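Local coordinates for adhesion and penetration protein autotransporter (Haemophilus influenzae, PDB 3SYJ) that mediates bacterial aggregation and adherence to host cells through its secreted passenger domain, and is probably also a serine protease, at residues 72-82 / 93-103. Numbering follows the deposited sequence.
Sequences AHNVGYTDVDF and RFTYKIVKRNN
Val-80 and Tyr-96 form an antiparallel hydrogen-bonded pair, with Val-80 N to Tyr-96 O and Tyr-96 N to Val-80 O both 2.9 Å. Ile-98 N continues the ladder to Thr-78 O at 2.9 Å. Ile-98 CD1 sits over one face of the Tyr-77 ring, 3.9 Å from its centroid, a CH-pi contact. Tyr-77 chi1 (77°) sets CG between backbone N and carbonyl carbon, bringing the ring to Ile-98. Phe-82 CD2 meets Tyr-96 CD2 at 3.8 Å, the two rings oblique at 59°. Outside the pair, Tyr-77 OH bonds to His-117, Tyr-96 OH to Glu-127 and Arg-403; the strongest polar partner of Arg-101 is Ile-329. The pairing joins strand 79-80 to strand 96-100, the middle of a three-stranded antiparallel sheet in the S6 protease domain, with Leu-121 of the third strand against Val-80, Tyr-96 and Ile-98. His-73 bonds to Asp-115 and touches Ser-218, consistent with a catalytic triad. Arg-101 NH1 bonds weakly to Asn-74 O (3.2 Å) and, through a water, to Ala-72 O, but NH2 clashes with Tyr-77 O, so the guanidinium's exact place is doubtful. A second water bridges Phe-82 N and Phe-94 O. Thr-95 CG2 packs on Asp-79 CG at 3.5 Å.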
loop_
_atom_site.group_PDB
_atom_site.type_symbol
_atom_site.label_atom_id
_atom_site.label_comp_id
_atom_site.label_asym_id
_atom_site.label_seq_id
_atom_site.Cartn_x
_atom_site.Cartn_y
_atom_site.Cartn_z
ATOM N N ALA A 72 -35.122 27.320 63.543
ATOM C CA ALA A 72 -35.272 26.734 64.872
ATOM C C ALA A 72 -36.570 25.949 65.028
ATOM O O ALA A 72 -36.606 24.938 65.735
ATOM C CB ALA A 72 -35.181 27.810 65.946
ATOM N N HIS A 73 -37.641 26.403 64.381
ATOM C CA HIS A 73 -38.935 25.762 64.589
ATOM C C HIS A 73 -39.001 24.362 63.984
ATOM O O HIS A 73 -39.923 23.599 64.260
ATOM C CB HIS A 73 -40.123 26.670 64.192
ATOM C CG HIS A 73 -40.499 26.622 62.741
ATOM N ND1 HIS A 73 -40.317 27.693 61.890
ATOM C CD2 HIS A 73 -41.097 25.655 62.003
ATOM C CE1 HIS A 73 -40.764 27.380 60.687
ATOM N NE2 HIS A 73 -41.236 26.147 60.726
ATOM N N ASN A 74 -38.004 24.013 63.180
ATOM C CA ASN A 74 -37.846 22.628 62.761
ATOM C C ASN A 74 -37.272 21.858 63.936
ATOM O O ASN A 74 -36.065 21.594 63.994
ATOM C CB ASN A 74 -36.916 22.517 61.553
ATOM C CG ASN A 74 -37.603 22.893 60.253
ATOM O OD1 ASN A 74 -38.820 22.779 60.126
ATOM N ND2 ASN A 74 -36.822 23.337 59.277
ATOM N N VAL A 75 -38.145 21.502 64.874
ATOM C CA VAL A 75 -37.719 21.007 66.178
ATOM C C VAL A 75 -37.630 19.491 66.261
ATOM O O VAL A 75 -37.238 18.954 67.292
ATOM C CB VAL A 75 -38.674 21.500 67.297
ATOM C CG1 VAL A 75 -38.650 23.009 67.388
ATOM C CG2 VAL A 75 -40.087 20.995 67.045
ATOM N N GLY A 76 -37.981 18.803 65.181
ATOM C CA GLY A 76 -38.068 17.353 65.211
ATOM C C GLY A 76 -36.918 16.542 64.626
ATOM O O GLY A 76 -36.591 15.469 65.147
ATOM N N TYR A 77 -36.308 17.024 63.545
ATOM C CA TYR A 77 -35.297 16.227 62.850
ATOM C C TYR A 77 -34.019 16.145 63.672
ATOM O O TYR A 77 -33.662 17.090 64.351
ATOM C CB TYR A 77 -35.029 16.757 61.434
ATOM C CG TYR A 77 -34.178 18.002 61.343
ATOM C CD1 TYR A 77 -33.037 18.024 60.542
ATOM C CD2 TYR A 77 -34.524 19.167 62.025
ATOM C CE1 TYR A 77 -32.256 19.168 60.436
ATOM C CE2 TYR A 77 -33.748 20.319 61.923
ATOM C CZ TYR A 77 -32.611 20.313 61.128
ATOM O OH TYR A 77 -31.821 21.442 61.019
ATOM N N THR A 78 -33.343 15.004 63.618
ATOM C CA THR A 78 -32.159 14.784 64.446
ATOM C C THR A 78 -30.927 14.458 63.613
ATOM O O THR A 78 -29.848 14.240 64.156
ATOM C CB THR A 78 -32.390 13.627 65.424
ATOM O OG1 THR A 78 -32.786 12.462 64.687
ATOM C CG2 THR A 78 -33.482 13.982 66.402
ATOM N N ASP A 79 -31.090 14.420 62.295
ATOM C CA ASP A 79 -29.996 14.058 61.402
ATOM C C ASP A 79 -30.283 14.475 59.968
ATOM O O ASP A 79 -31.420 14.801 59.619
ATOM C CB ASP A 79 -29.730 12.551 61.473
ATOM C CG ASP A 79 -30.989 11.726 61.320
ATOM O OD1 ASP A 79 -31.725 11.940 60.336
ATOM O OD2 ASP A 79 -31.243 10.857 62.182
ATOM N N VAL A 80 -29.243 14.471 59.139
ATOM C CA VAL A 80 -29.397 14.791 57.726
ATOM C C VAL A 80 -28.584 13.816 56.897
ATOM O O VAL A 80 -27.686 13.154 57.416
ATOM C CB VAL A 80 -28.945 16.235 57.404
ATOM C CG1 VAL A 80 -29.928 17.247 57.993
ATOM C CG2 VAL A 80 -27.538 16.490 57.918
ATOM N N ASP A 81 -28.896 13.715 55.610
ATOM C CA ASP A 81 -28.040 12.957 54.707
ATOM C C ASP A 81 -27.960 13.641 53.354
ATOM O O ASP A 81 -28.733 14.551 53.071
ATOM C CB ASP A 81 -28.484 11.488 54.584
ATOM C CG ASP A 81 -29.901 11.338 54.071
ATOM O OD1 ASP A 81 -30.621 12.357 53.964
ATOM O OD2 ASP A 81 -30.298 10.191 53.783
ATOM N N PHE A 82 -27.028 13.196 52.522
ATOM C CA PHE A 82 -26.708 13.897 51.289
ATOM C C PHE A 82 -26.482 12.920 50.154
ATOM O O PHE A 82 -26.359 11.719 50.379
ATOM C CB PHE A 82 -25.447 14.742 51.479
ATOM C CG PHE A 82 -25.542 15.727 52.608
ATOM C CD1 PHE A 82 -26.062 16.994 52.399
ATOM C CD2 PHE A 82 -25.105 15.387 53.880
ATOM C CE1 PHE A 82 -26.151 17.907 53.440
ATOM C CE2 PHE A 82 -25.191 16.284 54.923
ATOM C CZ PHE A 82 -25.714 17.553 54.700
ATOM N N ARG A 93 -25.409 5.638 51.679
ATOM C CA ARG A 93 -25.749 6.942 52.226
ATOM C C ARG A 93 -25.490 6.961 53.737
ATOM O O ARG A 93 -25.746 5.982 54.442
ATOM C CB ARG A 93 -27.189 7.328 51.894
ATOM C CG ARG A 93 -27.389 8.830 51.806
ATOM C CD ARG A 93 -28.850 9.203 51.592
ATOM N NE ARG A 93 -29.255 9.117 50.193
ATOM C CZ ARG A 93 -30.209 8.310 49.746
ATOM N NH1 ARG A 93 -30.869 7.517 50.587
ATOM N NH2 ARG A 93 -30.511 8.302 48.457
ATOM N N PHE A 94 -24.956 8.072 54.223
ATOM C CA PHE A 94 -24.534 8.159 55.610
ATOM C C PHE A 94 -25.441 9.096 56.401
ATOM O O PHE A 94 -25.806 10.170 55.925
ATOM C CB PHE A 94 -23.082 8.623 55.677
ATOM C CG PHE A 94 -22.485 8.557 57.049
ATOM C CD1 PHE A 94 -22.060 7.350 57.580
ATOM C CD2 PHE A 94 -22.330 9.708 57.803
ATOM C CE1 PHE A 94 -21.508 7.290 58.850
ATOM C CE2 PHE A 94 -21.778 9.658 59.061
ATOM C CZ PHE A 94 -21.364 8.443 59.590
ATOM N N THR A 95 -25.805 8.680 57.608
ATOM C CA THR A 95 -26.651 9.490 58.465
ATOM C C THR A 95 -25.800 10.376 59.364
ATOM O O THR A 95 -25.158 9.890 60.299
ATOM C CB THR A 95 -27.590 8.604 59.314
ATOM O OG1 THR A 95 -28.365 7.757 58.449
ATOM C CG2 THR A 95 -28.536 9.458 60.145
ATOM N N TYR A 96 -25.764 11.672 59.063
ATOM C CA TYR A 96 -25.041 12.623 59.894
ATOM C C TYR A 96 -25.946 13.102 61.020
ATOM O O TYR A 96 -27.028 13.615 60.760
ATOM C CB TYR A 96 -24.557 13.812 59.057
ATOM C CG TYR A 96 -23.523 13.421 58.026
ATOM C CD1 TYR A 96 -22.182 13.293 58.374
ATOM C CD2 TYR A 96 -23.888 13.169 56.713
ATOM C CE1 TYR A 96 -21.237 12.912 57.437
ATOM C CE2 TYR A 96 -22.959 12.801 55.774
ATOM C CZ TYR A 96 -21.633 12.668 56.142
ATOM O OH TYR A 96 -20.715 12.295 55.202
ATOM N N LYS A 97 -25.503 12.942 62.266
ATOM C CA LYS A 97 -26.327 13.279 63.432
ATOM C C LYS A 97 -26.074 14.672 63.990
ATOM O O LYS A 97 -24.935 15.087 64.155
ATOM C CB LYS A 97 -26.103 12.271 64.562
ATOM C CG LYS A 97 -26.420 10.833 64.209
ATOM C CD LYS A 97 -25.929 9.880 65.299
ATOM C CE LYS A 97 -26.103 8.424 64.884
ATOM N NZ LYS A 97 -25.627 7.484 65.938
ATOM N N ILE A 98 -27.152 15.378 64.307
ATOM C CA ILE A 98 -27.070 16.653 65.003
ATOM C C ILE A 98 -26.673 16.422 66.465
ATOM O O ILE A 98 -27.326 15.655 67.175
ATOM C CB ILE A 98 -28.430 17.395 64.946
ATOM C CG1 ILE A 98 -28.702 17.904 63.523
ATOM C CG2 ILE A 98 -28.475 18.539 65.956
ATOM C CD1 ILE A 98 -30.139 18.354 63.287
ATOM N N VAL A 99 -25.607 17.083 66.909
ATOM C CA VAL A 99 -25.129 16.939 68.281
ATOM C C VAL A 99 -25.363 18.223 69.062
ATOM O O VAL A 99 -25.256 18.246 70.284
ATOM C CB VAL A 99 -23.628 16.580 68.326
ATOM C CG1 VAL A 99 -23.377 15.295 67.551
ATOM C CG2 VAL A 99 -22.780 17.714 67.763
ATOM N N LYS A 100 -25.680 19.292 68.347
ATOM C CA LYS A 100 -25.950 20.579 68.965
ATOM C C LYS A 100 -26.719 21.426 67.959
ATOM O O LYS A 100 -26.260 21.617 66.832
ATOM C CB LYS A 100 -24.636 21.251 69.348
ATOM C CG LYS A 100 -24.789 22.591 70.025
ATOM C CD LYS A 100 -25.497 22.445 71.355
ATOM C CE LYS A 100 -25.369 23.716 72.167
ATOM N NZ LYS A 100 -26.319 23.750 73.305
ATOM N N ARG A 101 -27.890 21.919 68.363
ATOM C CA ARG A 101 -28.792 22.637 67.458
ATOM C C ARG A 101 -28.376 24.083 67.227
ATOM O O ARG A 101 -28.600 24.634 66.152
ATOM C CB ARG A 101 -30.229 22.606 67.987
ATOM C CG ARG A 101 -30.736 21.213 68.298
ATOM C CD ARG A 101 -32.244 21.124 68.165
ATOM N NE ARG A 101 -32.607 19.821 67.626
ATOM C CZ ARG A 101 -33.218 19.627 66.462
ATOM N NH1 ARG A 101 -33.582 20.649 65.701
ATOM N NH2 ARG A 101 -33.490 18.400 66.073
ATOM N N ASN A 102 -27.774 24.688 68.243
ATOM C CA ASN A 102 -27.417 26.098 68.201
ATOM C C ASN A 102 -28.597 26.963 67.774
ATOM O O ASN A 102 -28.521 27.702 66.795
ATOM C CB ASN A 102 -26.207 26.333 67.296
ATOM C CG ASN A 102 -24.941 25.666 67.827
ATOM O OD1 ASN A 102 -24.582 25.832 68.990
ATOM N ND2 ASN A 102 -24.265 24.911 66.973
ATOM N N ASN A 103 -29.689 26.860 68.525
ATOM C CA ASN A 103 -30.834 27.737 68.338
ATOM C C ASN A 103 -30.464 29.168 68.713
ATOM O O ASN A 103 -29.991 29.435 69.815
ATOM C CB ASN A 103 -32.037 27.253 69.158
ATOM C CG ASN A 103 -32.578 25.914 68.674
ATOM O OD1 ASN A 103 -32.560 25.618 67.481
ATOM N ND2 ASN A 103 -33.064 25.101 69.602
HETATM O O HOH W 1 -34.804 23.120 66.909
HETATM O O HOH W 2 -25.215 11.251 53.558
#